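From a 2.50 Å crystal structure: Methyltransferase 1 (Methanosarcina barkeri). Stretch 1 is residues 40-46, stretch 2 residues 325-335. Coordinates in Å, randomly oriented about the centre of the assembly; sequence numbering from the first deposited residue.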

ATOM      1  N   ILE A  40     -16.670  -7.941  -4.435  1.00  7.18           N
ATOM      2  CA  ILE A  40     -15.615  -8.102  -5.442  1.00  6.97           C
ATOM      3  C   ILE A  40     -14.578  -6.992  -5.327  1.00  7.48           C
ATOM      4  O   ILE A  40     -14.948  -5.811  -5.251  1.00  8.01           O
ATOM      5  CB  ILE A  40     -16.166  -8.036  -6.862  1.00  6.72           C
ATOM      6  CG1 ILE A  40     -17.236  -9.099  -7.096  1.00  5.67           C
ATOM      7  CG2 ILE A  40     -15.064  -8.237  -7.863  1.00  5.30           C
ATOM      8  CD1 ILE A  40     -18.275  -8.635  -8.100  1.00  5.68           C
ATOM      9  N   PRO A  41     -13.273  -7.358  -5.322  1.00  7.09           N
ATOM     10  CA  PRO A  41     -12.278  -6.280  -5.315  1.00  6.34           C
ATOM     11  C   PRO A  41     -12.218  -5.589  -6.669  1.00  5.90           C
ATOM     12  O   PRO A  41     -12.367  -6.233  -7.704  1.00  5.48           O
ATOM     13  CB  PRO A  41     -10.963  -7.014  -5.003  1.00  5.82           C
ATOM     14  CG  PRO A  41     -11.182  -8.417  -5.518  1.00  4.99           C
ATOM     15  CD  PRO A  41     -12.652  -8.700  -5.327  1.00  6.30           C
ATOM     16  N   GLU A  42     -11.989  -4.279  -6.646  1.00  6.51           N
ATOM     17  CA  GLU A  42     -11.886  -3.461  -7.859  1.00  6.81           C
ATOM     18  C   GLU A  42     -10.580  -2.674  -7.768  1.00  7.20           C
ATOM     19  O   GLU A  42     -10.449  -1.748  -6.954  1.00  7.70           O
ATOM     20  CB  GLU A  42     -13.099  -2.517  -7.997  1.00  5.73           C
ATOM     21  CG  GLU A  42     -13.077  -1.553  -9.238  1.00  8.15           C
ATOM     22  CD  GLU A  42     -14.503  -1.065  -9.731  1.00 12.68           C
ATOM     23  OE1 GLU A  42     -15.480  -0.943  -8.934  1.00 11.96           O
ATOM     24  OE2 GLU A  42     -14.653  -0.819 -10.948  1.00 12.48           O
ATOM     25  N   ILE A  43      -9.610  -3.035  -8.594  1.00  7.40           N
ATOM     26  CA  ILE A  43      -8.300  -2.400  -8.502  1.00  8.49           C
ATOM     27  C   ILE A  43      -8.167  -1.224  -9.488  1.00  9.41           C
ATOM     28  O   ILE A  43      -8.574  -1.318 -10.656  1.00  8.92           O
ATOM     29  CB  ILE A  43      -7.138  -3.440  -8.658  1.00  8.06           C
ATOM     30  CG1 ILE A  43      -5.763  -2.789  -8.456  1.00  7.31           C
ATOM     31  CG2 ILE A  43      -7.250  -4.172 -10.012  1.00  7.07           C
ATOM     32  CD1 ILE A  43      -5.391  -2.438  -6.994  1.00  5.06           C
ATOM     33  N   ASN A  44      -7.596  -0.129  -8.981  1.00 10.08           N
ATOM     34  CA  ASN A  44      -7.357   1.096  -9.739  1.00 11.10           C
ATOM     35  C   ASN A  44      -5.870   1.372  -9.801  1.00 11.66           C
ATOM     36  O   ASN A  44      -5.108   0.757  -9.050  1.00 11.30           O
ATOM     37  CB  ASN A  44      -8.099   2.261  -9.115  1.00 11.09           C
ATOM     38  CG  ASN A  44      -9.514   2.371  -9.639  1.00 13.29           C
ATOM     39  OD1 ASN A  44      -9.744   2.950 -10.703  1.00 15.97           O
ATOM     40  ND2 ASN A  44     -10.464   1.778  -8.925  1.00 12.21           N
ATOM     41  N   TYR A  45      -5.466   2.264 -10.705  1.00 11.98           N
ATOM     42  CA  TYR A  45      -4.051   2.445 -11.076  1.00 13.02           C
ATOM     43  C   TYR A  45      -3.908   3.638 -12.014  1.00 13.83           C
ATOM     44  O   TYR A  45      -4.844   3.966 -12.721  1.00 14.44           O
ATOM     45  CB  TYR A  45      -3.504   1.199 -11.792  1.00 12.26           C
ATOM     46  CG  TYR A  45      -4.527   0.546 -12.714  1.00 11.42           C
ATOM     47  CD1 TYR A  45      -4.703   0.977 -14.015  1.00  8.96           C
ATOM     48  CD2 TYR A  45      -5.316  -0.505 -12.263  1.00  8.68           C
ATOM     49  CE1 TYR A  45      -5.654   0.368 -14.838  1.00 10.24           C
ATOM     50  CE2 TYR A  45      -6.246  -1.101 -13.063  1.00  8.48           C
ATOM     51  CZ  TYR A  45      -6.416  -0.671 -14.346  1.00  8.82           C
ATOM     52  OH  TYR A  45      -7.358  -1.292 -15.125  1.00  9.21           O
ATOM     53  N   ALA A  46      -2.740   4.281 -11.990  1.00 14.43           N
ATOM     54  CA  ALA A  46      -2.365   5.354 -12.913  1.00 14.87           C
ATOM     55  C   ALA A  46      -0.978   4.976 -13.471  1.00 15.72           C
ATOM     56  O   ALA A  46      -0.071   4.625 -12.703  1.00 15.73           O
ATOM     57  CB  ALA A  46      -2.294   6.704 -12.193  1.00 13.90           C
ATOM     58  N   THR A 325       2.881  -2.372  -7.264  1.00  8.65           N
ATOM     59  CA  THR A 325       1.875  -1.645  -6.539  1.00  8.28           C
ATOM     60  C   THR A 325       0.427  -2.149  -6.734  1.00  7.97           C
ATOM     61  O   THR A 325      -0.351  -2.243  -5.758  1.00  8.46           O
ATOM     62  CB  THR A 325       2.042  -0.206  -6.959  1.00  8.46           C
ATOM     63  OG1 THR A 325       1.507   0.630  -5.962  1.00 12.83           O
ATOM     64  CG2 THR A 325       1.423   0.049  -8.290  1.00  5.33           C
ATOM     65  N   VAL A 326       0.083  -2.529  -7.968  1.00  6.55           N
ATOM     66  CA  VAL A 326      -1.245  -3.050  -8.276  1.00  5.75           C
ATOM     67  C   VAL A 326      -1.448  -4.415  -7.686  1.00  5.97           C
ATOM     68  O   VAL A 326      -2.586  -4.824  -7.371  1.00  5.36           O
ATOM     69  CB  VAL A 326      -1.572  -3.065  -9.836  1.00  7.03           C
ATOM     70  CG1 VAL A 326      -1.740  -1.608 -10.395  1.00  5.09           C
ATOM     71  CG2 VAL A 326      -0.554  -3.880 -10.652  1.00  2.39           C
ATOM     72  N   GLN A 327      -0.340  -5.134  -7.519  1.00  6.10           N
ATOM     73  CA  GLN A 327      -0.381  -6.421  -6.837  1.00  5.60           C
ATOM     74  C   GLN A 327      -0.552  -6.283  -5.346  1.00  5.09           C
ATOM     75  O   GLN A 327      -1.371  -6.965  -4.771  1.00  5.43           O
ATOM     76  CB  GLN A 327       0.853  -7.245  -7.165  1.00  6.61           C
ATOM     77  CG  GLN A 327       0.890  -7.715  -8.598  1.00  6.06           C
ATOM     78  CD  GLN A 327       2.242  -8.287  -8.952  1.00  7.99           C
ATOM     79  OE1 GLN A 327       3.266  -7.816  -8.439  1.00  6.41           O
ATOM     80  NE2 GLN A 327       2.260  -9.288  -9.849  1.00  4.35           N
ATOM     81  N   CYS A 328       0.198  -5.409  -4.701  1.00  4.59           N
ATOM     82  CA  CYS A 328       0.060  -5.287  -3.255  1.00  5.26           C
ATOM     83  C   CYS A 328      -1.371  -4.888  -2.892  1.00  5.74           C
ATOM     84  O   CYS A 328      -1.991  -5.523  -2.050  1.00  5.37           O
ATOM     85  CB  CYS A 328       1.023  -4.242  -2.703  1.00  5.62           C
ATOM     86  SG  CYS A 328       2.711  -4.390  -3.292  1.00  6.17           S
ATOM     87  N   TRP A 329      -1.904  -3.845  -3.553  1.00  6.22           N
ATOM     88  CA  TRP A 329      -3.215  -3.333  -3.196  1.00  5.31           C
ATOM     89  C   TRP A 329      -4.334  -4.259  -3.633  1.00  5.46           C
ATOM     90  O   TRP A 329      -5.322  -4.378  -2.904  1.00  5.82           O
ATOM     91  CB  TRP A 329      -3.428  -1.906  -3.663  1.00  5.26           C
ATOM     92  CG  TRP A 329      -2.573  -0.928  -2.932  1.00  6.07           C
ATOM     93  CD1 TRP A 329      -1.347  -0.428  -3.338  1.00  6.37           C
ATOM     94  CD2 TRP A 329      -2.842  -0.341  -1.659  1.00  4.46           C
ATOM     95  NE1 TRP A 329      -0.860   0.437  -2.390  1.00  7.40           N
ATOM     96  CE2 TRP A 329      -1.754   0.510  -1.353  1.00  6.06           C
ATOM     97  CE3 TRP A 329      -3.881  -0.461  -0.745  1.00  6.24           C
ATOM     98  CZ2 TRP A 329      -1.680   1.236  -0.173  1.00  8.51           C
ATOM     99  CZ3 TRP A 329      -3.823   0.276   0.445  1.00  9.84           C
ATOM    100  CH2 TRP A 329      -2.720   1.113   0.719  1.00 10.83           C
ATOM    101  N   SER A 330      -4.180  -4.964  -4.753  1.00  4.83           N
ATOM    102  CA  SER A 330      -5.222  -5.929  -5.127  1.00  5.60           C
ATOM    103  C   SER A 330      -5.330  -7.059  -4.124  1.00  5.61           C
ATOM    104  O   SER A 330      -6.437  -7.503  -3.798  1.00  6.11           O
ATOM    105  CB  SER A 330      -5.091  -6.464  -6.574  1.00  5.48           C
ATOM    106  OG  SER A 330      -3.790  -6.973  -6.848  1.00  6.81           O
ATOM    107  N   GLU A 331      -4.188  -7.522  -3.621  1.00  6.24           N
ATOM    108  CA  GLU A 331      -4.182  -8.586  -2.608  1.00  6.51           C
ATOM    109  C   GLU A 331      -4.924  -8.162  -1.316  1.00  6.36           C
ATOM    110  O   GLU A 331      -5.762  -8.920  -0.813  1.00  7.73           O
ATOM    111  CB  GLU A 331      -2.753  -9.122  -2.340  1.00  6.52           C
ATOM    112  CG  GLU A 331      -2.632 -10.114  -1.114  1.00  7.49           C
ATOM    113  CD  GLU A 331      -1.386 -10.998  -1.114  1.00  8.01           C
ATOM    114  OE1 GLU A 331      -0.803 -11.233  -2.199  1.00 10.30           O
ATOM    115  OE2 GLU A 331      -0.981 -11.476  -0.023  1.00  8.22           O
ATOM    116  N   THR A 332      -4.650  -6.960  -0.804  1.00  5.58           N
ATOM    117  CA  THR A 332      -5.382  -6.430   0.356  1.00  5.11           C
ATOM    118  C   THR A 332      -6.909  -6.304   0.064  1.00  5.98           C
ATOM    119  O   THR A 332      -7.753  -6.757   0.854  1.00  6.07           O
ATOM    120  CB  THR A 332      -4.776  -5.086   0.813  1.00  4.73           C
ATOM    121  OG1 THR A 332      -3.337  -5.173   0.856  1.00  5.16           O
ATOM    122  CG2 THR A 332      -5.274  -4.718   2.156  1.00  3.24           C
ATOM    123  N   LEU A 333      -7.267  -5.722  -1.080  1.00  5.60           N
ATOM    124  CA  LEU A 333      -8.667  -5.622  -1.445  1.00  5.74           C
ATOM    125  C   LEU A 333      -9.318  -6.992  -1.481  1.00  6.25           C
ATOM    126  O   LEU A 333     -10.377  -7.213  -0.868  1.00  6.98           O
ATOM    127  CB  LEU A 333      -8.854  -4.953  -2.824  1.00  5.60           C
ATOM    128  CG  LEU A 333      -8.419  -3.504  -2.979  1.00  3.48           C
ATOM    129  CD1 LEU A 333      -8.360  -3.151  -4.392  1.00  2.60           C
ATOM    130  CD2 LEU A 333      -9.325  -2.532  -2.196  1.00  5.08           C
ATOM    131  N   ALA A 334      -8.682  -7.927  -2.177  1.00  5.88           N
ATOM    132  CA  ALA A 334      -9.280  -9.248  -2.316  1.00  6.26           C
ATOM    133  C   ALA A 334      -9.433  -9.946  -0.964  1.00  6.34           C
ATOM    134  O   ALA A 334     -10.391 -10.695  -0.745  1.00  6.60           O
ATOM    135  CB  ALA A 334      -8.490 -10.102  -3.277  1.00  5.67           C
ATOM    136  N   TYR A 335      -8.502  -9.696  -0.054  1.00  5.84           N
ATOM    137  CA  TYR A 335      -8.616 -10.298   1.254  1.00  6.16           C
ATOM    138  C   TYR A 335      -9.746  -9.642   2.052  1.00  6.06           C
ATOM    139  O   TYR A 335     -10.485 -10.321   2.762  1.00  5.57           O
ATOM    140  CB  TYR A 335      -7.277 -10.199   1.993  1.00  6.36           C
ATOM    141  CG  TYR A 335      -6.366 -11.405   1.860  1.00  6.88           C
ATOM    142  CD1 TYR A 335      -6.798 -12.682   2.244  1.00  6.67           C
ATOM    143  CD2 TYR A 335      -5.063 -11.268   1.391  1.00  6.52           C
ATOM    144  CE1 TYR A 335      -5.970 -13.791   2.151  1.00  4.34           C
ATOM    145  CE2 TYR A 335      -4.223 -12.377   1.287  1.00  6.36           C
ATOM    146  CZ  TYR A 335      -4.682 -13.643   1.660  1.00  6.44           C
ATOM    147  OH  TYR A 335      -3.829 -14.747   1.599  1.00  3.91           O
TER

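A strand laid against a helix is a common way to build a protein core, and this contact from Methyltransferase 1 illustrates how little polar chemistry the arrangement requires. The strand, beginning at Ile40, runs nearly antiparallel to helix 325-335, at 159° between their N-to-C directions, and the two axes approach to 7.4 Å. The register therefore descends the helix as the strand advances: the CA atoms of Pro41 and Ala334 lie 5.2 Å apart, those of Ile43 and Ser330 5.8 Å, and those of Tyr45 and Val326 6.8 Å, so the backbones diverge gradually. Main-chain bonds such as Ala334 N to Ser330 O, at 2.8 Å, are satisfied within the helix, and no hydrogen bond crosses the contact.

Alternation along the extended chain selects the participants. Pro41, Ile43 and Tyr45 point toward the helix, whereas Glu42 and Asn44 point away and find polar partners elsewhere in the structure. At one end, Pro41 packs CB against Leu333 CB at 3.7 Å and CG against Ala334 CB at 3.9 Å. Ile43, with the largest covered area, is the centrepiece. Its side chain, in the t, p rotamer, reaches in toward the helix and sets CD1 against it. Ile43 CD1 lies 3.9 Å from Trp329 CB and 4.0 Å from Leu333 CD1, and Ile43 CD1 also comes within 3.6 Å of Ser330 N. Trp329 contributes mainly the base of its side chain, since the end leads away. Leu333 CD1 also reaches the backbone, 3.6 Å from Glu42 O. At the other end, Tyr45 CB meets Val326 CG1 at 3.6 Å, with the methyl oblique to the ring.

Ser330 shows how a polar residue is accommodated beside such a surface: its OG donates to Val326 O at 2.5 Å, one turn earlier, so the hydroxyl is satisfied within the helix while its CB lies 4.1 Å from Ile43 CD1.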